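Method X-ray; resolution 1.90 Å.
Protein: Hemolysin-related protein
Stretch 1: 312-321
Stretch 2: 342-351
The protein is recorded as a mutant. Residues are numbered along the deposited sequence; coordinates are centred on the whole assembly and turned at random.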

ATOM      1  N   LEU A 312       9.883 -19.311  17.667  1.00 27.97           N
ATOM      2  CA  LEU A 312      10.292 -18.035  17.105  1.00 31.23           C
ATOM      3  C   LEU A 312       9.484 -16.920  17.748  1.00 27.39           C
ATOM      4  O   LEU A 312       8.282 -17.067  17.979  1.00 28.14           O
ATOM      5  CB  LEU A 312      10.102 -18.018  15.585  1.00 38.19           C
ATOM      6  CG  LEU A 312      10.903 -19.050  14.786  1.00 39.44           C
ATOM      7  CD1 LEU A 312      10.524 -18.991  13.310  1.00 43.16           C
ATOM      8  CD2 LEU A 312      12.406 -18.842  14.961  1.00 36.86           C
ATOM      9  N   ALA A 313      10.150 -15.805  18.036  1.00 25.29           N
ATOM     10  CA  ALA A 313       9.476 -14.673  18.646  1.00 29.01           C
ATOM     11  C   ALA A 313       8.494 -14.050  17.660  1.00 36.46           C
ATOM     12  O   ALA A 313       8.793 -13.897  16.473  1.00 39.50           O
ATOM     13  CB  ALA A 313      10.500 -13.638  19.100  1.00 29.91           C
ATOM     14  N   GLU A 314       7.306 -13.713  18.153  1.00 38.74           N
ATOM     15  CA  GLU A 314       6.306 -12.990  17.379  1.00 46.65           C
ATOM     16  C   GLU A 314       6.183 -11.576  17.925  1.00 43.43           C
ATOM     17  O   GLU A 314       6.126 -11.378  19.144  1.00 43.45           O
ATOM     18  CB  GLU A 314       4.948 -13.688  17.436  1.00 62.04           C
ATOM     19  CG  GLU A 314       4.860 -14.934  16.582  1.00 78.25           C
ATOM     20  CD  GLU A 314       3.559 -15.686  16.791  1.00 89.27           C
ATOM     21  OE1 GLU A 314       2.681 -15.169  17.516  1.00 91.61           O
ATOM     22  OE2 GLU A 314       3.417 -16.794  16.235  1.00 93.04           O
ATOM     23  N   ASN A 315       6.139 -10.597  17.021  1.00 41.39           N
ATOM     24  CA  ASN A 315       6.156  -9.192  17.417  1.00 41.10           C
ATOM     25  C   ASN A 315       7.318  -8.927  18.369  1.00 32.64           C
ATOM     26  O   ASN A 315       7.186  -8.209  19.361  1.00 31.77           O
ATOM     27  CB  ASN A 315       4.828  -8.786  18.055  1.00 52.67           C
ATOM     28  CG  ASN A 315       3.635  -9.145  17.193  1.00 59.04           C
ATOM     29  OD1 ASN A 315       3.668  -8.996  15.969  1.00 56.88           O
ATOM     30  ND2 ASN A 315       2.572  -9.626  17.828  1.00 63.16           N
ATOM     31  N   HIS A 316       8.469  -9.514  18.042  1.00 31.94           N
ATOM     32  CA  HIS A 316       9.676  -9.487  18.870  1.00 38.99           C
ATOM     33  C   HIS A 316       9.344  -9.671  20.351  1.00 28.93           C
ATOM     34  O   HIS A 316       9.825  -8.950  21.225  1.00 26.00           O
ATOM     35  CB  HIS A 316      10.490  -8.213  18.631  1.00 54.64           C
ATOM     36  CG  HIS A 316       9.688  -6.951  18.670  1.00 62.33           C
ATOM     37  ND1 HIS A 316       9.354  -6.317  19.847  1.00 63.77           N
ATOM     38  CD2 HIS A 316       9.163  -6.197  17.674  1.00 63.62           C
ATOM     39  CE1 HIS A 316       8.653  -5.231  19.576  1.00 64.48           C
ATOM     40  NE2 HIS A 316       8.522  -5.135  18.265  1.00 63.68           N
ATOM     41  N   GLN A 317       8.543 -10.692  20.634  1.00 30.09           N
ATOM     42  CA  GLN A 317       8.192 -11.036  22.004  1.00 33.00           C
ATOM     43  C   GLN A 317       8.149 -12.550  22.149  1.00 31.18           C
ATOM     44  O   GLN A 317       7.721 -13.260  21.234  1.00 28.50           O
ATOM     45  CB  GLN A 317       6.837 -10.440  22.417  1.00 32.32           C
ATOM     46  N   LEU A 318       8.615 -13.030  23.297  1.00 28.88           N
ATOM     47  CA  LEU A 318       8.441 -14.413  23.710  1.00 26.97           C
ATOM     48  C   LEU A 318       7.648 -14.437  25.008  1.00 26.31           C
ATOM     49  O   LEU A 318       7.767 -13.534  25.843  1.00 28.07           O
ATOM     50  CB  LEU A 318       9.787 -15.123  23.919  1.00 27.89           C
ATOM     51  CG  LEU A 318      10.590 -15.489  22.670  1.00 30.74           C
ATOM     52  CD1 LEU A 318      11.981 -15.959  23.071  1.00 32.01           C
ATOM     53  CD2 LEU A 318       9.883 -16.550  21.855  1.00 32.52           C
ATOM     54  N   ALA A 319       6.831 -15.469  25.164  1.00 23.42           N
ATOM     55  CA  ALA A 319       6.088 -15.705  26.393  1.00 23.51           C
ATOM     56  C   ALA A 319       6.784 -16.794  27.200  1.00 21.23           C
ATOM     57  O   ALA A 319       7.270 -17.780  26.640  1.00 22.05           O
ATOM     58  CB  ALA A 319       4.653 -16.124  26.086  1.00 26.14           C
ATOM     59  N   ILE A 320       6.828 -16.613  28.516  1.00 19.85           N
ATOM     60  CA  ILE A 320       7.489 -17.558  29.413  1.00 20.67           C
ATOM     61  C   ILE A 320       6.629 -17.744  30.650  1.00 20.87           C
ATOM     62  O   ILE A 320       6.221 -16.763  31.281  1.00 22.55           O
ATOM     63  CB  ILE A 320       8.890 -17.076  29.823  1.00 21.84           C
ATOM     64  CG1 ILE A 320       9.760 -16.850  28.582  1.00 23.11           C
ATOM     65  CG2 ILE A 320       9.539 -18.090  30.776  1.00 23.94           C
ATOM     66  CD1 ILE A 320      11.149 -16.285  28.901  1.00 25.74           C
ATOM     67  N   ARG A 321       6.367 -18.996  31.011  1.00 19.50           N
ATOM     68  CA  ARG A 321       5.753 -19.308  32.292  1.00 19.17           C
ATOM     69  C   ARG A 321       6.818 -19.888  33.205  1.00 18.92           C
ATOM     70  O   ARG A 321       7.570 -20.787  32.807  1.00 19.16           O
ATOM     71  CB  ARG A 321       4.564 -20.266  32.148  1.00 19.49           C
ATOM     72  CG  ARG A 321       3.224 -19.538  31.961  1.00 20.00           C
ATOM     73  CD  ARG A 321       2.014 -20.469  32.104  1.00 20.52           C
ATOM     74  NE  ARG A 321       1.741 -21.241  30.891  1.00 22.48           N
ATOM     75  CZ  ARG A 321       2.138 -22.491  30.668  1.00 22.37           C
ATOM     76  NH1 ARG A 321       2.843 -23.150  31.572  1.00 20.24           N
ATOM     77  NH2 ARG A 321       1.826 -23.092  29.522  1.00 21.04           N
ATOM     78  N   GLY A 342       3.523 -22.300  36.546  1.00 21.71           N
ATOM     79  CA  GLY A 342       4.224 -21.034  36.475  1.00 19.97           C
ATOM     80  C   GLY A 342       3.306 -19.867  36.147  1.00 22.04           C
ATOM     81  O   GLY A 342       2.209 -20.023  35.608  1.00 20.84           O
ATOM     82  N   SER A 343       3.777 -18.666  36.481  1.00 19.75           N
ATOM     83  CA  SER A 343       3.100 -17.435  36.105  1.00 21.20           C
ATOM     84  C   SER A 343       3.709 -16.894  34.815  1.00 19.85           C
ATOM     85  O   SER A 343       4.823 -17.248  34.425  1.00 19.41           O
ATOM     86  CB  SER A 343       3.173 -16.394  37.233  1.00 23.61           C
ATOM     87  OG  SER A 343       4.505 -16.149  37.660  1.00 23.97           O
ATOM     88  N   LEU A 344       2.943 -16.049  34.140  1.00 21.50           N
ATOM     89  CA  LEU A 344       3.256 -15.616  32.787  1.00 24.10           C
ATOM     90  C   LEU A 344       4.040 -14.310  32.785  1.00 25.73           C
ATOM     91  O   LEU A 344       3.692 -13.357  33.488  1.00 26.86           O
ATOM     92  CB  LEU A 344       1.963 -15.439  31.988  1.00 27.91           C
ATOM     93  CG  LEU A 344       2.111 -14.937  30.554  1.00 31.79           C
ATOM     94  CD1 LEU A 344       2.821 -15.977  29.703  1.00 32.85           C
ATOM     95  CD2 LEU A 344       0.745 -14.583  29.962  1.00 33.57           C
ATOM     96  N   SER A 345       5.089 -14.263  31.969  1.00 22.68           N
ATOM     97  CA  SER A 345       5.784 -13.016  31.696  1.00 25.28           C
ATOM     98  C   SER A 345       6.141 -12.986  30.219  1.00 24.83           C
ATOM     99  O   SER A 345       5.979 -13.977  29.496  1.00 24.51           O
ATOM    100  CB  SER A 345       7.032 -12.847  32.581  1.00 27.74           C
ATOM    101  OG  SER A 345       8.016 -13.810  32.269  1.00 29.26           O
ATOM    102  N   THR A 346       6.600 -11.823  29.763  1.00 24.81           N
ATOM    103  CA  THR A 346       7.019 -11.648  28.382  1.00 29.59           C
ATOM    104  C   THR A 346       8.426 -11.071  28.351  1.00 30.97           C
ATOM    105  O   THR A 346       8.869 -10.411  29.296  1.00 34.39           O
ATOM    106  CB  THR A 346       6.052 -10.737  27.604  1.00 37.27           C
ATOM    107  OG1 THR A 346       5.990  -9.450  28.230  1.00 44.64           O
ATOM    108  CG2 THR A 346       4.659 -11.343  27.570  1.00 34.31           C
ATOM    109  N   ILE A 347       9.134 -11.351  27.261  1.00 28.09           N
ATOM    110  CA  ILE A 347      10.462 -10.812  27.011  1.00 28.67           C
ATOM    111  C   ILE A 347      10.427 -10.102  25.670  1.00 28.95           C
ATOM    112  O   ILE A 347       9.980 -10.684  24.677  1.00 28.76           O
ATOM    113  CB  ILE A 347      11.538 -11.913  26.999  1.00 37.66           C
ATOM    114  CG1 ILE A 347      11.400 -12.827  28.219  1.00 64.21           C
ATOM    115  CG2 ILE A 347      12.920 -11.285  26.932  1.00 32.51           C
ATOM    116  CD1 ILE A 347      11.633 -12.136  29.549  1.00 90.61           C
ATOM    117  N   ASP A 348      10.893  -8.855  25.641  1.00 29.75           N
ATOM    118  CA  ASP A 348      11.078  -8.121  24.390  1.00 32.97           C
ATOM    119  C   ASP A 348      12.410  -8.561  23.793  1.00 31.19           C
ATOM    120  O   ASP A 348      13.473  -8.075  24.183  1.00 32.34           O
ATOM    121  CB  ASP A 348      11.038  -6.617  24.640  1.00 35.55           C
ATOM    122  CG  ASP A 348      11.181  -5.805  23.371  1.00 39.07           C
ATOM    123  OD1 ASP A 348      11.546  -6.376  22.321  1.00 38.98           O
ATOM    124  OD2 ASP A 348      10.918  -4.585  23.426  1.00 41.81           O
ATOM    125  N   THR A 349      12.359  -9.497  22.848  1.00 30.10           N
ATOM    126  CA  THR A 349      13.580 -10.102  22.325  1.00 32.27           C
ATOM    127  C   THR A 349      14.452  -9.111  21.565  1.00 31.98           C
ATOM    128  O   THR A 349      15.668  -9.322  21.474  1.00 31.45           O
ATOM    129  CB  THR A 349      13.228 -11.281  21.419  1.00 33.46           C
ATOM    130  OG1 THR A 349      12.310 -10.853  20.406  1.00 32.89           O
ATOM    131  CG2 THR A 349      12.595 -12.400  22.235  1.00 34.51           C
ATOM    132  N   SER A 350      13.872  -8.041  21.020  1.00 31.76           N
ATOM    133  CA  SER A 350      14.665  -7.057  20.291  1.00 34.52           C
ATOM    134  C   SER A 350      15.578  -6.248  21.203  1.00 34.13           C
ATOM    135  O   SER A 350      16.487  -5.579  20.700  1.00 35.27           O
ATOM    136  CB  SER A 350      13.747  -6.114  19.499  1.00 36.59           C
ATOM    137  OG  SER A 350      13.024  -5.230  20.344  1.00 35.53           O
ATOM    138  N   LYS A 351      15.369  -6.298  22.519  1.00 30.41           N
ATOM    139  CA  LYS A 351      16.205  -5.581  23.473  1.00 30.84           C
ATOM    140  C   LYS A 351      17.245  -6.469  24.151  1.00 31.86           C
ATOM    141  O   LYS A 351      18.127  -5.944  24.839  1.00 32.44           O
ATOM    142  CB  LYS A 351      15.332  -4.926  24.549  1.00 29.30           C
TER

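The two stretches pair as antiparallel strands, with an angle of 152° between their directions. Two hydrogen-bonded pairs hold the ladder. L318 N donates to I347 O at 3.0 Å, and I347 N returns to L318 O at 2.9 Å. I320 N reaches S345 O at 2.9 Å, and S345 N reaches I320 O at 2.8 Å. A319 and T346 lie between them as a non-hydrogen-bonded pair.

Side chains alternate across the sheet. L318, I320, S345 and I347 share one face. I320 has chi1 m and chi2 t, an extended chain that carries CD1 to 3.5 Å from I347 CG1. I347 is m at both angles, so its chain is folded instead. L318, also m then t, brings CD1 to 3.7 Å from T349 CG2. S345 is p; its OG is 4.2 Å from I320 CB.

The other face carries A319, R321, L344 and T346. L344 is t then p, and its end comes nearer to stretch 1, with CD1 4.1 Å from A319 CB. The same CD1 lies 4.2 Å from R321 CG. R321 has a chi1 of -91°, between wells; its CD packs 3.5 Å from G342 O. A CB on G342 would clash with R321 C, and the backbone angles there call for glycine in any case.

Beyond the ladder, T349 N donates to H316 O at 3.1 Å. D348 is t, and OD1 gathers several partners. S350 OG, with chi1 p, donates to D348 OD1 at 2.7 Å, and S350 N adds a weak bond to D348 OD1 at 3.1 Å. H316, also p, has its CB directed toward stretch 2 and makes a weak bond from ND1 to D348 OD1 at 3.3 Å. T349 is p, with OG1 3.6 Å from A313 CB.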